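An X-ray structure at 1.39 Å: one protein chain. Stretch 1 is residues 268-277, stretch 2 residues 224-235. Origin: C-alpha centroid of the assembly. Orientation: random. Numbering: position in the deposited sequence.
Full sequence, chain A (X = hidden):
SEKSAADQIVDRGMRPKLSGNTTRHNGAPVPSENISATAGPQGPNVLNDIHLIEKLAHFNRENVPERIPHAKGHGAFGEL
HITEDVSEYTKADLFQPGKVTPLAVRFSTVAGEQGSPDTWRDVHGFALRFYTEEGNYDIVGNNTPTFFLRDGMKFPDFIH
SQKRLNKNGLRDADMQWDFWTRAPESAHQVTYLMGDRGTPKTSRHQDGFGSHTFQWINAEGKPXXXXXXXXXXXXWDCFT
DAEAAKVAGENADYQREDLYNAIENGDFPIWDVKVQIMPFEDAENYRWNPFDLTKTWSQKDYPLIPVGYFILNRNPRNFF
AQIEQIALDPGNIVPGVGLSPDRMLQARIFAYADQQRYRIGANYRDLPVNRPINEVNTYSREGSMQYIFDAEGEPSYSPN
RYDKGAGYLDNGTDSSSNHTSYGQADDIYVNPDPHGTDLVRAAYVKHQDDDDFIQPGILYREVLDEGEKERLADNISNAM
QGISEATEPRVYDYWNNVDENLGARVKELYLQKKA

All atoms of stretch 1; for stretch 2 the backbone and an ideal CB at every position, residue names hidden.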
# COMPACT_ATOMS: atom_id res chain seq x y z
N PHE A 268 -14.37 37.43 -2.93
CA PHE A 268 -14.33 36.26 -3.81
C PHE A 268 -13.64 36.57 -5.13
O PHE A 268 -14.09 37.44 -5.87
CB PHE A 268 -15.75 35.76 -4.08
CG PHE A 268 -16.56 35.50 -2.83
CD1 PHE A 268 -16.02 34.82 -1.74
CD2 PHE A 268 -17.88 35.93 -2.76
CE1 PHE A 268 -16.79 34.57 -0.60
CE2 PHE A 268 -18.64 35.69 -1.63
CZ PHE A 268 -18.10 35.01 -0.55
N PRO A 269 -12.56 35.84 -5.45
CA PRO A 269 -11.86 36.09 -6.72
C PRO A 269 -12.63 35.53 -7.92
O PRO A 269 -13.30 34.48 -7.81
CB PRO A 269 -10.53 35.36 -6.54
CG PRO A 269 -10.85 34.24 -5.60
CD PRO A 269 -11.89 34.80 -4.65
N ILE A 270 -12.54 36.24 -9.04
CA ILE A 270 -13.28 35.90 -10.25
C ILE A 270 -12.32 35.84 -11.43
O ILE A 270 -11.34 36.59 -11.49
CB ILE A 270 -14.38 36.96 -10.52
CG1 ILE A 270 -15.40 36.97 -9.37
CG2 ILE A 270 -15.09 36.70 -11.84
CD1 ILE A 270 -16.26 38.21 -9.35
N TRP A 271 -12.59 34.92 -12.36
CA TRP A 271 -11.89 34.86 -13.63
C TRP A 271 -12.91 34.83 -14.76
O TRP A 271 -13.92 34.13 -14.67
CB TRP A 271 -11.05 33.59 -13.73
CG TRP A 271 -9.78 33.60 -12.94
CD1 TRP A 271 -8.52 33.80 -13.43
CD2 TRP A 271 -9.64 33.40 -11.53
NE1 TRP A 271 -7.60 33.74 -12.40
CE2 TRP A 271 -8.26 33.49 -11.23
CE3 TRP A 271 -10.55 33.15 -10.49
CZ2 TRP A 271 -7.77 33.34 -9.93
CZ3 TRP A 271 -10.05 33.00 -9.19
CH2 TRP A 271 -8.67 33.09 -8.93
N ASP A 272 -12.64 35.58 -15.82
CA ASP A 272 -13.46 35.48 -17.02
C ASP A 272 -12.98 34.31 -17.89
O ASP A 272 -11.80 34.20 -18.19
CB ASP A 272 -13.45 36.80 -17.79
CG ASP A 272 -14.21 37.88 -17.07
OD1 ASP A 272 -15.46 37.80 -17.04
OD2 ASP A 272 -13.57 38.80 -16.51
N VAL A 273 -13.92 33.44 -18.27
CA VAL A 273 -13.62 32.26 -19.07
C VAL A 273 -13.75 32.59 -20.55
O VAL A 273 -14.82 33.00 -21.01
CB VAL A 273 -14.58 31.09 -18.73
CG1 VAL A 273 -14.27 29.88 -19.60
CG2 VAL A 273 -14.47 30.73 -17.25
N LYS A 274 -12.67 32.42 -21.29
CA LYS A 274 -12.65 32.72 -22.72
C LYS A 274 -11.98 31.58 -23.48
O LYS A 274 -11.25 30.77 -22.88
CB LYS A 274 -11.92 34.04 -22.99
CG LYS A 274 -12.38 35.21 -22.12
CD LYS A 274 -11.72 36.52 -22.53
CE LYS A 274 -12.14 37.66 -21.60
NZ LYS A 274 -13.60 37.93 -21.70
N VAL A 275 -12.24 31.49 -24.77
CA VAL A 275 -11.57 30.52 -25.62
C VAL A 275 -11.03 31.16 -26.89
O VAL A 275 -11.57 32.16 -27.37
CB VAL A 275 -12.50 29.35 -26.02
CG1 VAL A 275 -12.71 28.41 -24.84
CG2 VAL A 275 -13.84 29.87 -26.57
N GLN A 276 -9.95 30.59 -27.41
CA GLN A 276 -9.59 30.78 -28.80
C GLN A 276 -10.22 29.62 -29.56
O GLN A 276 -10.21 28.49 -29.09
CB GLN A 276 -8.08 30.74 -28.99
CG GLN A 276 -7.33 31.88 -28.32
CD GLN A 276 -5.83 31.72 -28.44
OE1 GLN A 276 -5.24 30.87 -27.79
NE2 GLN A 276 -5.21 32.55 -29.28
N ILE A 277 -10.77 29.91 -30.74
CA ILE A 277 -11.40 28.88 -31.55
C ILE A 277 -10.76 28.86 -32.94
O ILE A 277 -10.85 29.84 -33.69
CB ILE A 277 -12.92 29.11 -31.66
CG1 ILE A 277 -13.57 29.09 -30.27
CG2 ILE A 277 -13.56 28.06 -32.58
CD1 ILE A 277 -15.06 29.34 -30.28
N UNK A 224 -14.25 21.86 -33.66
CA UNK A 224 -13.33 22.98 -33.79
C UNK A 224 -12.22 22.78 -32.75
O UNK A 224 -12.42 22.12 -31.73
CB UNK A 224 -14.05 24.32 -33.60
N UNK A 225 -11.04 23.33 -33.02
CA UNK A 225 -9.96 23.28 -32.03
C UNK A 225 -10.08 24.48 -31.09
O UNK A 225 -10.43 25.58 -31.52
CB UNK A 225 -8.59 23.26 -32.71
N UNK A 226 -9.82 24.27 -29.79
CA UNK A 226 -9.94 25.36 -28.83
C UNK A 226 -8.77 25.43 -27.85
O UNK A 226 -8.11 24.42 -27.58
CB UNK A 226 -11.25 25.22 -28.05
N UNK A 227 -8.52 26.63 -27.33
CA UNK A 227 -7.65 26.83 -26.18
C UNK A 227 -8.39 27.65 -25.13
O UNK A 227 -9.05 28.65 -25.44
CB UNK A 227 -6.35 27.52 -26.59
N UNK A 228 -8.28 27.23 -23.88
CA UNK A 228 -8.92 27.91 -22.76
C UNK A 228 -8.04 28.97 -22.14
O UNK A 228 -6.85 28.72 -21.88
CB UNK A 228 -9.32 26.89 -21.69
N UNK A 229 -8.63 30.11 -21.85
CA UNK A 229 -8.00 31.21 -21.15
C UNK A 229 -8.87 31.67 -20.01
O UNK A 229 -10.02 31.96 -20.20
CB UNK A 229 -7.71 32.37 -22.10
N UNK A 230 -8.32 31.71 -18.81
CA UNK A 230 -9.04 32.16 -17.63
C UNK A 230 -8.41 33.48 -17.19
O UNK A 230 -7.30 33.50 -16.64
CB UNK A 230 -9.00 31.12 -16.51
N UNK A 231 -9.10 34.58 -17.46
CA UNK A 231 -8.50 35.91 -17.33
C UNK A 231 -8.86 36.52 -15.98
O UNK A 231 -10.04 36.78 -15.69
CB UNK A 231 -8.96 36.83 -18.47
N UNK A 232 -7.85 36.75 -15.15
CA UNK A 232 -8.10 37.18 -13.78
C UNK A 232 -8.72 38.57 -13.70
O UNK A 232 -8.22 39.52 -14.31
CB UNK A 232 -6.79 37.16 -12.98
N UNK A 233 -9.81 38.69 -12.95
CA UNK A 233 -10.40 40.00 -12.72
C UNK A 233 -9.63 40.81 -11.69
O UNK A 233 -9.80 42.03 -11.59
CB UNK A 233 -11.85 39.85 -12.27
N UNK A 234 -8.78 40.12 -10.92
CA UNK A 234 -7.95 40.78 -9.92
C UNK A 234 -6.70 41.39 -10.57
O UNK A 234 -6.09 42.31 -10.01
CB UNK A 234 -7.55 39.79 -8.82
N UNK A 235 -6.34 40.87 -11.74
CA UNK A 235 -5.20 41.34 -12.51
C UNK A 235 -3.91 40.63 -12.14
O UNK A 235 -3.74 40.22 -10.99
CB UNK A 235 -5.03 42.85 -12.32

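The two strands run antiparallel, so side chains of positions 226 to 232 alternate between the face bearing W271, V273, V275 and I277 and the face bearing D272, K274 and Q276.

Position 224 points its CB toward stretch 1, 3.9 Å from I277 CG2; a small or branched apolar residue suits. It is V224, packing on that methyl. Position 225 turns sideways, leaving the choice open; it is W225, whose ring leads away.

Position 226 lies on the valine-isoleucine face, its CB 4.8 Å from V275 CG1. Apolar residues fit, and V226 brings CG1 to 4.2 Å from I277 CG1.

Position 227 has its CB 3.7 Å from Q276 OE1. Many polar or long side chains would do; K227 carries its amine away.

At 228, V275 CG1 is 4.9 Å from the CB, inviting an apolar or aromatic residue. Y228 puts CD1 3.7 Å from V275 CG1.

Position 229 shares its face with Q276, whose OE1 is an acceptor within reach of a longer donor: histidine, glutamine or lysine. H229 donates from NE2 to Q276 OE1 at 2.9 Å; the oxygen lies near the ring plane, and because it can only accept, NE2 is the donor.

Position 230 lies across from V273, with W271 on the diagonal, its CB 4.1 Å from W271 CD1; a large apolar residue is natural. F230 extends CE1 to 4.0 Å from V273 CG1, at the ring edge.

Position 231 has its CB 4.5 Å from K274 CE, so a flexible chain with an aliphatic stem fits. K231 lays CG 4.1 Å from K274 CD. Its carbonyl and D272 OD2 share a water.

At 232, the CB is 3.6 Å from W271 NE1, favoring something compact. T232 OG1 accepts from the backbone nitrogens of 234 and 235, just after the strand ends.

Position 233 points toward stretch 1, its CB 4.7 Å from D272 OD2: a carboxylate calling for arginine or lysine. R233 answers with a two-pronged salt bridge, NE to D272 OD2 and NH2 to D272 OD1, both 2.9 Å, while I270 CG2 covers one guanidinium face.

Position 234 also points toward stretch 1, where I270 offers N and O; an amide can serve both. Q234 accepts from I270 N through OE1 (2.9 Å) and donates from NE2 to I270 O (3.2 Å).

Position 235 has positive phi, and a CB would jam against the preceding carbonyl; it is G235.

Stretch 2 (224-235) VWVKYHFKTRQG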
# COMPACT_ATOMS: atom_id res chain seq x y z
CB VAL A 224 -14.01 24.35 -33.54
CG1 VAL A 224 -14.94 24.70 -34.67
CG2 VAL A 224 -14.75 24.35 -32.20
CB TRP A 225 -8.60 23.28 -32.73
CG TRP A 225 -8.39 22.13 -33.68
CD1 TRP A 225 -8.28 22.21 -35.05
CD2 TRP A 225 -8.25 20.74 -33.35
NE1 TRP A 225 -8.08 20.95 -35.58
CE2 TRP A 225 -8.06 20.03 -34.55
CE3 TRP A 225 -8.28 20.02 -32.14
CZ2 TRP A 225 -7.89 18.65 -34.59
CZ3 TRP A 225 -8.11 18.65 -32.18
CH2 TRP A 225 -7.91 17.97 -33.39
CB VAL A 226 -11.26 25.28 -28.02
CG1 VAL A 226 -12.48 25.29 -28.93
CG2 VAL A 226 -11.26 24.04 -27.11
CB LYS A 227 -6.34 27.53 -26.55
CG LYS A 227 -5.36 26.66 -27.34
CD LYS A 227 -4.03 27.37 -27.54
CE LYS A 227 -3.05 26.53 -28.36
NZ LYS A 227 -2.53 25.31 -27.65
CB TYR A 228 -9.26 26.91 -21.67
CG TYR A 228 -10.32 25.90 -22.01
CD1 TYR A 228 -11.67 26.25 -22.01
CD2 TYR A 228 -9.98 24.58 -22.29
CE1 TYR A 228 -12.65 25.32 -22.29
CE2 TYR A 228 -10.96 23.64 -22.58
CZ TYR A 228 -12.29 24.02 -22.57
OH TYR A 228 -13.26 23.08 -22.84
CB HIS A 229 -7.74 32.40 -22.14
CG HIS A 229 -6.77 32.10 -23.25
ND1 HIS A 229 -5.60 32.68 -23.36
CD2 HIS A 229 -6.90 31.28 -24.32
CE1 HIS A 229 -5.00 32.23 -24.42
NE2 HIS A 229 -5.81 31.39 -25.02
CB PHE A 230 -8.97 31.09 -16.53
CG PHE A 230 -9.38 29.72 -17.01
CD1 PHE A 230 -10.68 29.49 -17.46
CD2 PHE A 230 -8.48 28.67 -17.03
CE1 PHE A 230 -11.06 28.23 -17.91
CE2 PHE A 230 -8.86 27.41 -17.48
CZ PHE A 230 -10.14 27.19 -17.92
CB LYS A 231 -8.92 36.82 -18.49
CG LYS A 231 -8.64 36.23 -19.88
CD LYS A 231 -7.16 35.99 -20.15
CE LYS A 231 -6.38 37.29 -20.24
NZ LYS A 231 -4.96 37.05 -20.64
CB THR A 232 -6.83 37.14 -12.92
OG1 THR A 232 -7.12 37.77 -11.67
CG2 THR A 232 -5.68 37.86 -13.60
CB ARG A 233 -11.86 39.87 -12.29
CG ARG A 233 -12.78 39.54 -13.43
CD ARG A 233 -14.19 40.00 -13.15
NE ARG A 233 -15.10 39.45 -14.14
CZ ARG A 233 -16.42 39.44 -14.01
NH1 ARG A 233 -16.99 39.96 -12.94
NH2 ARG A 233 -17.17 38.90 -14.97
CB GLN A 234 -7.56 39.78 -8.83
CG GLN A 234 -8.74 39.29 -7.99
CD GLN A 234 -9.70 38.37 -8.75
OE1 GLN A 234 -10.90 38.65 -8.83
NE2 GLN A 234 -9.18 37.27 -9.29
O HOH W 1 -10.99 39.38 -16.53
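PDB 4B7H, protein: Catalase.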